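PDB 5HR4: MmeI from Methylophilus methylotrophus, which acts as a restriction-modification enzyme that binds specific DNA and probably methylates adenine in it, using S-adenosyl-L-methionine as methyl donor. Local coordinates for residues 646-649 against 650-654; 678-681 against 682-686; 724-727 against 728-731; 810-813 against 814-817. One frame throughout, in Å; residues are numbered along the deposited sequence.

Contact 1 (646-649 against 650-654); sequences PTDD and GNFLF. With nucleotides of chain C.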
# COMPACT_ATOMS: atom_id res chain seq x y z
N PRO A 646 -24.77 12.32 -9.80
CA PRO A 646 -25.25 12.66 -11.15
C PRO A 646 -24.97 11.61 -12.22
O PRO A 646 -25.80 11.40 -13.12
CB PRO A 646 -24.50 13.96 -11.46
CG PRO A 646 -23.22 13.83 -10.64
CD PRO A 646 -23.68 13.20 -9.35
N THR A 647 -23.80 10.98 -12.15
CA THR A 647 -23.26 10.12 -13.21
C THR A 647 -23.52 10.71 -14.59
O THR A 647 -24.25 10.15 -15.40
CB THR A 647 -23.82 8.71 -13.14
OG1 THR A 647 -23.81 8.25 -11.78
CG2 THR A 647 -22.97 7.78 -13.98
N ASP A 648 -22.91 11.87 -14.86
CA ASP A 648 -23.27 12.61 -16.07
C ASP A 648 -22.08 13.00 -16.93
O ASP A 648 -22.26 13.74 -17.90
CB ASP A 648 -24.07 13.87 -15.71
CG ASP A 648 -23.19 14.97 -15.10
OD1 ASP A 648 -22.08 14.65 -14.60
OD2 ASP A 648 -23.64 16.15 -15.12
N ASP A 649 -20.88 12.54 -16.61
CA ASP A 649 -19.67 13.02 -17.27
C ASP A 649 -19.62 14.56 -17.34
O ASP A 649 -19.03 15.12 -18.27
CB ASP A 649 -19.52 12.41 -18.66
CG ASP A 649 -18.11 12.51 -19.18
OD1 ASP A 649 -17.21 11.93 -18.53
OD2 ASP A 649 -17.90 13.15 -20.22
N GLY A 650 -20.27 15.23 -16.38
CA GLY A 650 -20.27 16.68 -16.29
C GLY A 650 -21.30 17.40 -17.14
O GLY A 650 -21.44 18.63 -17.01
N ASN A 651 -22.04 16.69 -18.00
CA ASN A 651 -22.96 17.35 -18.92
C ASN A 651 -24.02 18.17 -18.20
O ASN A 651 -24.53 19.15 -18.78
CB ASN A 651 -23.59 16.31 -19.82
CG ASN A 651 -22.56 15.65 -20.72
OD1 ASN A 651 -22.27 14.45 -20.59
ND2 ASN A 651 -22.00 16.43 -21.64
N PHE A 652 -24.36 17.85 -16.97
CA PHE A 652 -25.32 18.66 -16.24
C PHE A 652 -24.69 19.72 -15.36
O PHE A 652 -25.42 20.37 -14.61
CB PHE A 652 -26.22 17.77 -15.38
CG PHE A 652 -27.23 17.01 -16.17
CD1 PHE A 652 -27.53 17.39 -17.47
CD2 PHE A 652 -27.87 15.91 -15.64
CE1 PHE A 652 -28.45 16.69 -18.22
CE2 PHE A 652 -28.80 15.20 -16.39
CZ PHE A 652 -29.08 15.60 -17.68
N LEU A 653 -23.37 19.94 -15.41
CA LEU A 653 -22.68 20.81 -14.45
C LEU A 653 -21.97 21.96 -15.16
O LEU A 653 -21.51 21.82 -16.31
CB LEU A 653 -21.68 20.02 -13.61
CG LEU A 653 -22.16 18.68 -13.04
CD1 LEU A 653 -20.98 17.89 -12.49
CD2 LEU A 653 -23.23 18.88 -11.98
N PHE A 654 -21.88 23.11 -14.48
CA PHE A 654 -21.39 24.35 -15.06
C PHE A 654 -20.73 25.25 -14.01
O PHE A 654 -21.22 25.39 -12.89
CB PHE A 654 -22.52 25.18 -15.70
CG PHE A 654 -23.26 24.50 -16.81
CD1 PHE A 654 -24.27 23.58 -16.53
CD2 PHE A 654 -23.01 24.83 -18.13
CE1 PHE A 654 -24.97 22.97 -17.56
CE2 PHE A 654 -23.73 24.22 -19.17
CZ PHE A 654 -24.71 23.30 -18.88
P DG C 9 -19.24 11.22 -13.13
OP1 DG C 9 -18.98 11.45 -14.56
OP2 DG C 9 -20.38 11.77 -12.36
O5' DG C 9 -19.21 9.65 -12.86
C5' DG C 9 -18.27 8.86 -13.52
C4' DG C 9 -18.16 7.52 -12.85
O4' DG C 9 -17.85 7.69 -11.43
C3' DG C 9 -19.42 6.67 -12.88
O3' DG C 9 -19.02 5.34 -12.90
C2' DG C 9 -20.05 7.00 -11.54
C1' DG C 9 -18.80 6.96 -10.70
N9 DG C 9 -18.95 7.54 -9.39
C8 DG C 9 -19.77 8.58 -9.01
N7 DG C 9 -19.70 8.84 -7.74
C5 DG C 9 -18.76 7.92 -7.26
C6 DG C 9 -18.24 7.71 -5.96
O6 DG C 9 -18.52 8.32 -4.92
N1 DG C 9 -17.33 6.66 -5.93
C2 DG C 9 -16.95 5.93 -7.03
N2 DG C 9 -16.05 4.96 -6.83
N3 DG C 9 -17.42 6.12 -8.23
C4 DG C 9 -18.31 7.12 -8.27
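A type I' beta turn from Asp648 to Asn651, overlapping a type I turn from Gly650 to Leu653, forms the loop before strand 653-655, and the carboxylate of Asp648 ties the two turns together. Asn651 N closes the first turn on Asp648 O, at 3.0 Å, and Leu653 N closes the second on Gly650 O. The carboxylate is shared between two backbone amides, one oxygen to each: Gly650 N bonds to Asp648 OD1 at 2.6 Å, and Phe652 N to Asp648 OD2 at a like distance. Both donors come from above the carboxylate plane, Gly650 N steeply (71° out of it) and Phe652 N less so (37°). With chi1 at 74°, CG sits between the backbone N and the carbonyl carbon, which folds the carboxylate back over the following residues. Leu653 CG, 3.6 Å from Asp648 OD2, gives the same oxygen an apolar neighbour. The turn belongs to the target recognition domain and lies against DNA. Asp649 and Gly650, its two central residues, both have positive phi, a conformation that suits the glycine. Asp649 N makes a weak hydrogen bond of 3.0 Å to OP1 of DG9 of chain C, while Thr647 CA packs 3.4 Å from OP2 of the same phosphate. Helix 705-719 backs the loop: Arg718 bonds to Thr647 O and Arg710 to Asn651 O. The Phe652 side chain packs on Val714 of that helix and on Phe736 of a neighbouring loop.

Contact 2 (678-681 against 682-686); sequences GGDE and FINNT. With nucleotides of chain C.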
# COMPACT_ATOMS: atom_id res chain seq x y z
N GLY A 678 -20.81 20.54 -4.08
CA GLY A 678 -20.08 19.41 -3.54
C GLY A 678 -19.35 19.80 -2.26
O GLY A 678 -19.52 20.89 -1.72
N GLY A 679 -18.54 18.86 -1.76
CA GLY A 679 -17.71 19.17 -0.61
C GLY A 679 -16.75 20.30 -0.90
O GLY A 679 -16.67 21.28 -0.14
N ASP A 680 -16.04 20.21 -2.03
CA ASP A 680 -15.09 21.25 -2.42
C ASP A 680 -15.74 22.63 -2.58
O ASP A 680 -15.18 23.64 -2.14
CB ASP A 680 -14.39 20.85 -3.71
CG ASP A 680 -13.54 21.94 -4.25
OD1 ASP A 680 -12.91 22.65 -3.44
OD2 ASP A 680 -13.51 22.10 -5.50
N GLU A 681 -16.91 22.70 -3.24
CA GLU A 681 -17.57 23.99 -3.45
C GLU A 681 -18.06 24.60 -2.15
O GLU A 681 -18.08 25.83 -2.01
CB GLU A 681 -18.76 23.85 -4.41
CG GLU A 681 -18.40 23.81 -5.90
CD GLU A 681 -17.85 22.45 -6.36
OE1 GLU A 681 -18.25 21.39 -5.80
OE2 GLU A 681 -17.02 22.47 -7.31
N PHE A 682 -18.48 23.77 -1.19
CA PHE A 682 -19.05 24.22 0.08
C PHE A 682 -17.96 24.68 1.05
O PHE A 682 -18.04 25.77 1.62
CB PHE A 682 -19.87 23.08 0.69
CG PHE A 682 -20.37 23.34 2.08
CD1 PHE A 682 -21.52 24.09 2.30
CD2 PHE A 682 -19.69 22.84 3.18
CE1 PHE A 682 -21.99 24.33 3.57
CE2 PHE A 682 -20.15 23.08 4.47
CZ PHE A 682 -21.30 23.83 4.67
N ILE A 683 -16.95 23.83 1.27
CA ILE A 683 -15.81 24.19 2.10
C ILE A 683 -15.15 25.48 1.60
O ILE A 683 -14.70 26.31 2.40
CB ILE A 683 -14.81 23.02 2.14
CG1 ILE A 683 -15.30 21.97 3.14
CG2 ILE A 683 -13.43 23.51 2.50
CD1 ILE A 683 -14.72 20.61 2.91
N ASN A 684 -15.07 25.66 0.29
CA ASN A 684 -14.27 26.73 -0.28
C ASN A 684 -15.10 27.87 -0.85
O ASN A 684 -14.56 28.74 -1.55
CB ASN A 684 -13.36 26.18 -1.37
CG ASN A 684 -12.36 25.25 -0.81
OD1 ASN A 684 -11.76 25.55 0.22
ND2 ASN A 684 -12.20 24.09 -1.44
N ASN A 685 -16.40 27.86 -0.58
CA ASN A 685 -17.30 28.90 -1.08
C ASN A 685 -17.09 29.17 -2.57
O ASN A 685 -16.90 30.30 -3.00
CB ASN A 685 -17.12 30.18 -0.27
CG ASN A 685 -18.41 30.93 -0.12
OD1 ASN A 685 -19.45 30.32 0.15
ND2 ASN A 685 -18.37 32.24 -0.32
N THR A 686 -17.13 28.10 -3.37
CA THR A 686 -17.04 28.22 -4.82
C THR A 686 -18.43 28.01 -5.43
O THR A 686 -19.27 27.31 -4.85
CB THR A 686 -16.03 27.21 -5.38
OG1 THR A 686 -14.74 27.52 -4.87
CG2 THR A 686 -15.96 27.28 -6.91
P DG C 6 -10.47 20.35 1.14
OP1 DG C 6 -10.41 21.71 0.57
OP2 DG C 6 -10.66 20.14 2.60
O5' DG C 6 -11.56 19.38 0.43
C5' DG C 6 -12.35 19.82 -0.61
C4' DG C 6 -12.34 18.82 -1.77
O4' DG C 6 -11.05 18.23 -1.94
C3' DG C 6 -13.35 17.68 -1.71
O3' DG C 6 -13.95 17.64 -2.95
C2' DG C 6 -12.48 16.44 -1.51
C1' DG C 6 -11.20 16.85 -2.22
N9 DG C 6 -10.02 16.21 -1.68
C8 DG C 6 -9.38 16.55 -0.51
N7 DG C 6 -8.34 15.83 -0.26
C5 DG C 6 -8.26 14.95 -1.33
C6 DG C 6 -7.32 13.94 -1.60
O6 DG C 6 -6.35 13.60 -0.93
N1 DG C 6 -7.60 13.27 -2.79
C2 DG C 6 -8.66 13.56 -3.62
N2 DG C 6 -8.75 12.81 -4.73
N3 DG C 6 -9.55 14.51 -3.38
C4 DG C 6 -9.30 15.16 -2.22
P DT C 7 -15.25 16.77 -3.26
OP1 DT C 7 -16.39 17.71 -3.26
OP2 DT C 7 -15.33 15.55 -2.43
O5' DT C 7 -14.94 16.37 -4.75
C5' DT C 7 -14.43 17.39 -5.61
C4' DT C 7 -14.48 16.95 -7.06
O4' DT C 7 -13.56 15.86 -7.26
C3' DT C 7 -15.83 16.43 -7.57
O3' DT C 7 -15.87 16.65 -8.95
C2' DT C 7 -15.71 14.95 -7.25
C1' DT C 7 -14.27 14.71 -7.68
N1 DT C 7 -13.63 13.57 -7.06
C2 DT C 7 -13.11 12.58 -7.86
O2 DT C 7 -13.17 12.61 -9.08
N3 DT C 7 -12.50 11.56 -7.19
C4 DT C 7 -12.36 11.44 -5.82
O4 DT C 7 -11.80 10.49 -5.29
C5 DT C 7 -12.92 12.53 -5.04
C7 DT C 7 -12.84 12.52 -3.55
C6 DT C 7 -13.52 13.53 -5.69
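The Asp680 carboxylate and the Asn684 amide are turned 71° against each other and meet through one hydrogen bond. With Asp680 CG anti to N (chi1 172°), Asn684 ND2 reaches Asp680 OD1 at 2.6 Å; the oxygen lies in the amide plane and is met nearly along its C-O bond. The amide also stands beside the DNA, with Asn684 ND2 3.6 Å from OP1 of DG6 of chain C. Replaced by an alanine, Asn684 would probably leave Asp680 OD1 without this amide and its carboxylate freer to turn beside the DNA backbone. Helix 679-683, about a turn and a half long in the target recognition domain, points its N-terminus at the next phosphate: Asp680 N donates to OP1 of DT7 of chain C at 2.8 Å, an approach the helix dipole would probably favour. Gly678 is the N-cap, and its N bonds to Glu681 OE1 at 3.2 Å, half of a capping box, as glycine has no side chain to return the bond. A Schellman motif ends the helix: Thr686 N meets Glu681 O at 2.8 Å on a lone pair in the carbonyl plane, and Asn685, with positive phi, bonds weakly through N to Phe682 O.

Contact 3 (724-727 against 728-731); sequences KPTR and QSAS. With nucleotides of chain C.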
# COMPACT_ATOMS: atom_id res chain seq x y z
N LYS A 724 -24.12 -2.39 -14.77
CA LYS A 724 -25.46 -2.56 -15.30
C LYS A 724 -26.46 -1.52 -14.78
O LYS A 724 -27.27 -1.03 -15.58
CB LYS A 724 -25.98 -3.98 -15.03
CG LYS A 724 -27.31 -4.29 -15.73
CD LYS A 724 -27.59 -5.77 -15.80
CE LYS A 724 -28.22 -6.29 -14.52
NZ LYS A 724 -28.43 -7.77 -14.54
N PRO A 725 -26.46 -1.14 -13.50
CA PRO A 725 -27.40 -0.09 -13.07
C PRO A 725 -27.16 1.24 -13.75
O PRO A 725 -28.11 2.02 -13.93
CB PRO A 725 -27.17 -0.02 -11.56
CG PRO A 725 -26.69 -1.38 -11.19
CD PRO A 725 -25.83 -1.81 -12.34
N THR A 726 -25.91 1.53 -14.13
CA THR A 726 -25.65 2.79 -14.82
C THR A 726 -26.23 2.75 -16.24
O THR A 726 -26.96 3.67 -16.64
CB THR A 726 -24.15 3.09 -14.83
OG1 THR A 726 -23.64 3.00 -13.50
CG2 THR A 726 -23.90 4.49 -15.33
N ARG A 727 -25.92 1.69 -17.00
CA ARG A 727 -26.57 1.46 -18.30
C ARG A 727 -28.09 1.59 -18.19
O ARG A 727 -28.70 2.39 -18.91
CB ARG A 727 -26.18 0.08 -18.86
CG ARG A 727 -24.70 -0.02 -19.27
CD ARG A 727 -24.36 -1.22 -20.15
NE ARG A 727 -24.60 -2.51 -19.49
CZ ARG A 727 -23.77 -3.10 -18.63
NH1 ARG A 727 -22.60 -2.53 -18.32
NH2 ARG A 727 -24.09 -4.26 -18.08
N GLN A 728 -28.71 0.84 -17.27
CA GLN A 728 -30.13 1.01 -17.00
C GLN A 728 -30.52 2.48 -16.87
O GLN A 728 -31.55 2.90 -17.41
CB GLN A 728 -30.54 0.25 -15.73
CG GLN A 728 -30.51 -1.26 -15.91
CD GLN A 728 -31.06 -2.03 -14.72
OE1 GLN A 728 -31.22 -1.49 -13.63
NE2 GLN A 728 -31.35 -3.31 -14.94
N SER A 729 -29.70 3.28 -16.17
CA SER A 729 -30.03 4.68 -15.93
C SER A 729 -29.97 5.54 -17.19
O SER A 729 -30.44 6.69 -17.16
CB SER A 729 -29.08 5.26 -14.88
OG SER A 729 -27.93 5.80 -15.51
N ALA A 730 -29.41 5.01 -18.28
CA ALA A 730 -29.33 5.77 -19.52
C ALA A 730 -30.70 6.09 -20.10
O ALA A 730 -30.83 7.06 -20.85
CB ALA A 730 -28.49 5.00 -20.55
N SER A 731 -31.71 5.29 -19.78
CA SER A 731 -33.07 5.45 -20.28
C SER A 731 -33.93 6.33 -19.38
O SER A 731 -35.16 6.33 -19.53
CB SER A 731 -33.72 4.08 -20.43
OG SER A 731 -33.79 3.45 -19.16
P DG C 10 -19.92 4.21 -13.60
OP1 DG C 10 -19.99 4.51 -15.05
OP2 DG C 10 -21.21 4.08 -12.89
O5' DG C 10 -19.05 2.90 -13.27
C5' DG C 10 -17.62 3.01 -13.13
C4' DG C 10 -17.06 1.95 -12.17
O4' DG C 10 -17.16 2.42 -10.81
C3' DG C 10 -17.75 0.59 -12.19
O3' DG C 10 -16.82 -0.38 -11.81
C2' DG C 10 -18.81 0.76 -11.11
C1' DG C 10 -18.05 1.58 -10.08
N9 DG C 10 -18.89 2.41 -9.24
C8 DG C 10 -19.93 3.20 -9.64
N7 DG C 10 -20.50 3.85 -8.65
C5 DG C 10 -19.79 3.46 -7.53
C6 DG C 10 -19.94 3.84 -6.17
O6 DG C 10 -20.79 4.62 -5.68
N1 DG C 10 -18.99 3.20 -5.34
C2 DG C 10 -18.03 2.31 -5.79
N2 DG C 10 -17.22 1.79 -4.88
N3 DG C 10 -17.88 1.96 -7.06
C4 DG C 10 -18.79 2.57 -7.87
P DT C 12 -18.63 -6.71 -7.74
OP1 DT C 12 -17.68 -7.63 -7.06
OP2 DT C 12 -19.25 -7.06 -9.04
O5' DT C 12 -19.78 -6.38 -6.68
C5' DT C 12 -19.43 -6.13 -5.36
C4' DT C 12 -20.64 -5.67 -4.58
O4' DT C 12 -21.15 -4.44 -5.14
C3' DT C 12 -21.81 -6.66 -4.58
O3' DT C 12 -22.06 -7.06 -3.25
C2' DT C 12 -22.99 -5.85 -5.16
C1' DT C 12 -22.53 -4.42 -4.92
N1 DT C 12 -23.16 -3.42 -5.83
C2 DT C 12 -23.55 -2.20 -5.32
O2 DT C 12 -23.36 -1.86 -4.17
N3 DT C 12 -24.15 -1.37 -6.23
C4 DT C 12 -24.41 -1.64 -7.56
O4 DT C 12 -24.95 -0.83 -8.29
C5 DT C 12 -23.99 -2.93 -8.01
C7 DT C 12 -24.22 -3.33 -9.44
C6 DT C 12 -23.39 -3.75 -7.13
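With chi1 at 89°, the hydroxyl of Ser729 swings between its N and carbonyl carbon and back towards Thr726, whose OG1, anti to the carbonyl carbon (chi1 -52°), heads for the DNA instead. The contact lies along the short helix that begins at Lys724, in the target recognition domain. Ser729 OG donates to Thr726 O at 2.6 Å, in the carbonyl plane and on a lone pair, adding to the weak bond that Ser729 N makes with the same oxygen. Replacing Ser729 by an alanine would remove the hydroxyl and is likely to leave Thr726 O without its in-plane partner, the weak bond from the backbone N remaining. Helical bonding is straight where Gln728 N meets Lys724 O at 2.9 Å, and Ala730 N bonds to Arg727 O. The Arg727 guanidinium folds back with one face over Lys724 CA. Arg718 of helix 705-719 takes up Ser729 O, tying this segment to that helix. On the DNA side, Thr726 OG1 donates to OP2 of DG10 of chain C at 2.7 Å. Pro725 meets a base: its CG lies 3.4 Å from O4 of DT12 of chain C, and its CD 3.6 Å from the C7 methyl of the same thymine.

Contact 4 (810-813 against 814-817); sequences RYSA and SLVY. With nucleotides of chain B.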
# COMPACT_ATOMS: atom_id res chain seq x y z
N ARG A 810 -12.88 10.94 5.90
CA ARG A 810 -13.96 10.53 5.01
C ARG A 810 -15.18 10.25 5.87
O ARG A 810 -15.17 9.32 6.68
CB ARG A 810 -13.62 9.30 4.17
CG ARG A 810 -14.78 8.94 3.24
CD ARG A 810 -14.57 7.67 2.44
NE ARG A 810 -13.41 7.78 1.58
CZ ARG A 810 -12.39 6.94 1.63
NH1 ARG A 810 -12.44 5.92 2.48
NH2 ARG A 810 -11.35 7.09 0.81
N TYR A 811 -16.22 11.06 5.71
CA TYR A 811 -17.40 10.85 6.52
C TYR A 811 -18.26 9.79 5.88
O TYR A 811 -18.18 9.54 4.67
CB TYR A 811 -18.18 12.15 6.68
CG TYR A 811 -19.11 12.13 7.87
CD1 TYR A 811 -20.38 11.59 7.76
CD2 TYR A 811 -18.72 12.65 9.11
CE1 TYR A 811 -21.24 11.56 8.84
CE2 TYR A 811 -19.58 12.61 10.21
CZ TYR A 811 -20.83 12.07 10.07
OH TYR A 811 -21.70 12.01 11.13
N SER A 812 -19.09 9.13 6.68
CA SER A 812 -20.13 8.32 6.09
C SER A 812 -21.21 8.06 7.12
O SER A 812 -20.91 7.71 8.27
CB SER A 812 -19.59 7.00 5.56
OG SER A 812 -19.39 6.12 6.65
N ALA A 813 -22.47 8.22 6.70
CA ALA A 813 -23.60 8.11 7.61
C ALA A 813 -23.62 6.77 8.33
O ALA A 813 -23.86 6.71 9.54
CB ALA A 813 -24.90 8.33 6.85
N SER A 814 -23.36 5.67 7.61
CA SER A 814 -23.52 4.36 8.23
C SER A 814 -22.38 3.98 9.17
O SER A 814 -22.57 3.11 10.03
CB SER A 814 -23.67 3.28 7.15
OG SER A 814 -22.45 3.08 6.46
N LEU A 815 -21.21 4.60 9.06
CA LEU A 815 -20.08 4.24 9.91
C LEU A 815 -19.90 5.18 11.09
O LEU A 815 -19.53 4.73 12.18
CB LEU A 815 -18.78 4.22 9.09
CG LEU A 815 -18.45 2.95 8.32
CD1 LEU A 815 -17.33 3.24 7.36
CD2 LEU A 815 -18.05 1.82 9.27
N VAL A 816 -20.14 6.47 10.91
CA VAL A 816 -19.91 7.47 11.94
C VAL A 816 -21.22 7.78 12.65
O VAL A 816 -21.47 7.31 13.76
CB VAL A 816 -19.33 8.75 11.33
CG1 VAL A 816 -18.94 9.73 12.44
CG2 VAL A 816 -18.16 8.41 10.42
N TYR A 817 -22.05 8.59 11.99
CA TYR A 817 -23.31 9.08 12.55
C TYR A 817 -24.16 7.95 13.14
O TYR A 817 -24.69 8.08 14.25
CB TYR A 817 -24.07 9.83 11.45
CG TYR A 817 -25.33 10.55 11.87
CD1 TYR A 817 -25.26 11.75 12.57
CD2 TYR A 817 -26.59 10.07 11.53
CE1 TYR A 817 -26.40 12.45 12.94
CE2 TYR A 817 -27.75 10.76 11.90
CZ TYR A 817 -27.65 11.95 12.61
OH TYR A 817 -28.77 12.67 12.99
P DC B 5 -14.62 3.51 3.78
OP1 DC B 5 -14.03 2.54 4.74
OP2 DC B 5 -14.66 4.96 4.04
O5' DC B 5 -13.82 3.37 2.42
C5' DC B 5 -13.70 2.13 1.80
C4' DC B 5 -13.41 2.35 0.34
O4' DC B 5 -14.50 3.05 -0.27
C3' DC B 5 -12.24 3.25 0.07
O3' DC B 5 -11.05 2.51 0.14
C2' DC B 5 -12.51 3.75 -1.36
C1' DC B 5 -14.03 3.58 -1.49
N1 DC B 5 -14.77 4.81 -1.75
C2 DC B 5 -15.42 4.95 -2.98
O2 DC B 5 -15.32 4.05 -3.81
N3 DC B 5 -16.13 6.08 -3.22
C4 DC B 5 -16.19 7.03 -2.28
N4 DC B 5 -16.90 8.14 -2.54
C5 DC B 5 -15.53 6.89 -1.02
C6 DC B 5 -14.85 5.76 -0.80
P DC B 4 -22.20 2.94 3.01
OP1 DC B 4 -23.00 1.75 3.42
OP2 DC B 4 -22.31 4.21 3.76
O5' DC B 4 -20.70 2.49 3.04
C5' DC B 4 -19.68 3.40 3.45
C4' DC B 4 -18.40 3.00 2.78
O4' DC B 4 -18.61 3.00 1.35
C3' DC B 4 -17.18 3.85 3.07
O3' DC B 4 -16.09 2.97 3.41
C2' DC B 4 -16.94 4.61 1.74
C1' DC B 4 -17.60 3.72 0.70
N1 DC B 4 -18.26 4.47 -0.45
C2 DC B 4 -18.36 3.85 -1.70
O2 DC B 4 -17.88 2.72 -1.85
N3 DC B 4 -18.98 4.51 -2.72
C4 DC B 4 -19.48 5.72 -2.52
N4 DC B 4 -20.06 6.32 -3.55
C5 DC B 4 -19.40 6.37 -1.25
C6 DC B 4 -18.79 5.71 -0.25
P DG B 6 -9.63 3.25 0.11
OP1 DG B 6 -8.64 2.27 0.62
OP2 DG B 6 -9.80 4.56 0.81
O5' DG B 6 -9.37 3.44 -1.46
C5' DG B 6 -9.40 2.29 -2.31
C4' DG B 6 -9.11 2.65 -3.75
O4' DG B 6 -10.15 3.52 -4.27
C3' DG B 6 -7.80 3.37 -3.99
O3' DG B 6 -7.36 3.05 -5.28
C2' DG B 6 -8.22 4.85 -3.90
C1' DG B 6 -9.64 4.83 -4.46
N9 DG B 6 -10.55 5.78 -3.82
C8 DG B 6 -10.51 6.21 -2.52
N7 DG B 6 -11.44 7.07 -2.22
C5 DG B 6 -12.16 7.22 -3.40
C6 DG B 6 -13.28 8.03 -3.68
O6 DG B 6 -13.89 8.79 -2.92
N1 DG B 6 -13.69 7.89 -5.01
C2 DG B 6 -13.09 7.08 -5.94
N2 DG B 6 -13.63 7.07 -7.17
N3 DG B 6 -12.04 6.32 -5.68
C4 DG B 6 -11.62 6.44 -4.39
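Ser812 is extended and Ala813 drops to helical angles, bending the chain sharply after strand 808-810 of the target recognition domain. The bend folds 814-817 back over Ser812, whose carbonyl oxygen accepts two amides: Val816 N at 3.0 Å, nearly along the carbonyl bond, and Leu815 N at 3.2 Å from well above its plane. A weak bond from Leu815 N to Ser812 OG completes what fits an ST motif. Val816 rests on the Tyr811 ring in a CH-pi contact, CB 4.1 Å from the centroid and 22° off the normal. Tyr811 OH comes alongside Tyr817 CB, while Tyr817 sends its own hydroxyl on to Pro638 O, and Met798 of helix 792-801 packs on both Tyr811 and Val816. Two side chains, one on either side of the bend, hold three successive phosphates of DNA chain B. Ser814 OG donates to OP2 of DC4 of chain B at 2.9 Å. Arg810, bent at chi3 (-61°), takes the next two: NH1 bonds to OP2 of DC5 of chain B at 2.9 Å, NH2 to OP2 of DG6 of chain B at 3.0 Å. One face of its guanidinium has C6 of DC5 of chain B 3.4 Å above the plane, offset toward the rim.

Overall arrangement
All four contacts fall within the target recognition domain and follow one another along the chain in order. Contacts 1 and 2 adjoin one mixed sheet: contact 1 leads into its edge strand 653-655, contact 2 follows the inner strand 673-677, and their centres are about 17 Å apart. Contact 3 touches contact 1, Thr647 CG2 lying 3.7 Å from Thr726 CG2, and Arg718 of helix 705-719 bonds to both. Contact 4, after strand 808-810, has its centre about 19 Å from that of contact 2 and about 27 Å from that of contact 3. Contacts 1, 2 and 3 meet DNA chain C and contact 4 chain B, so the domain reaches both strands of the DNA.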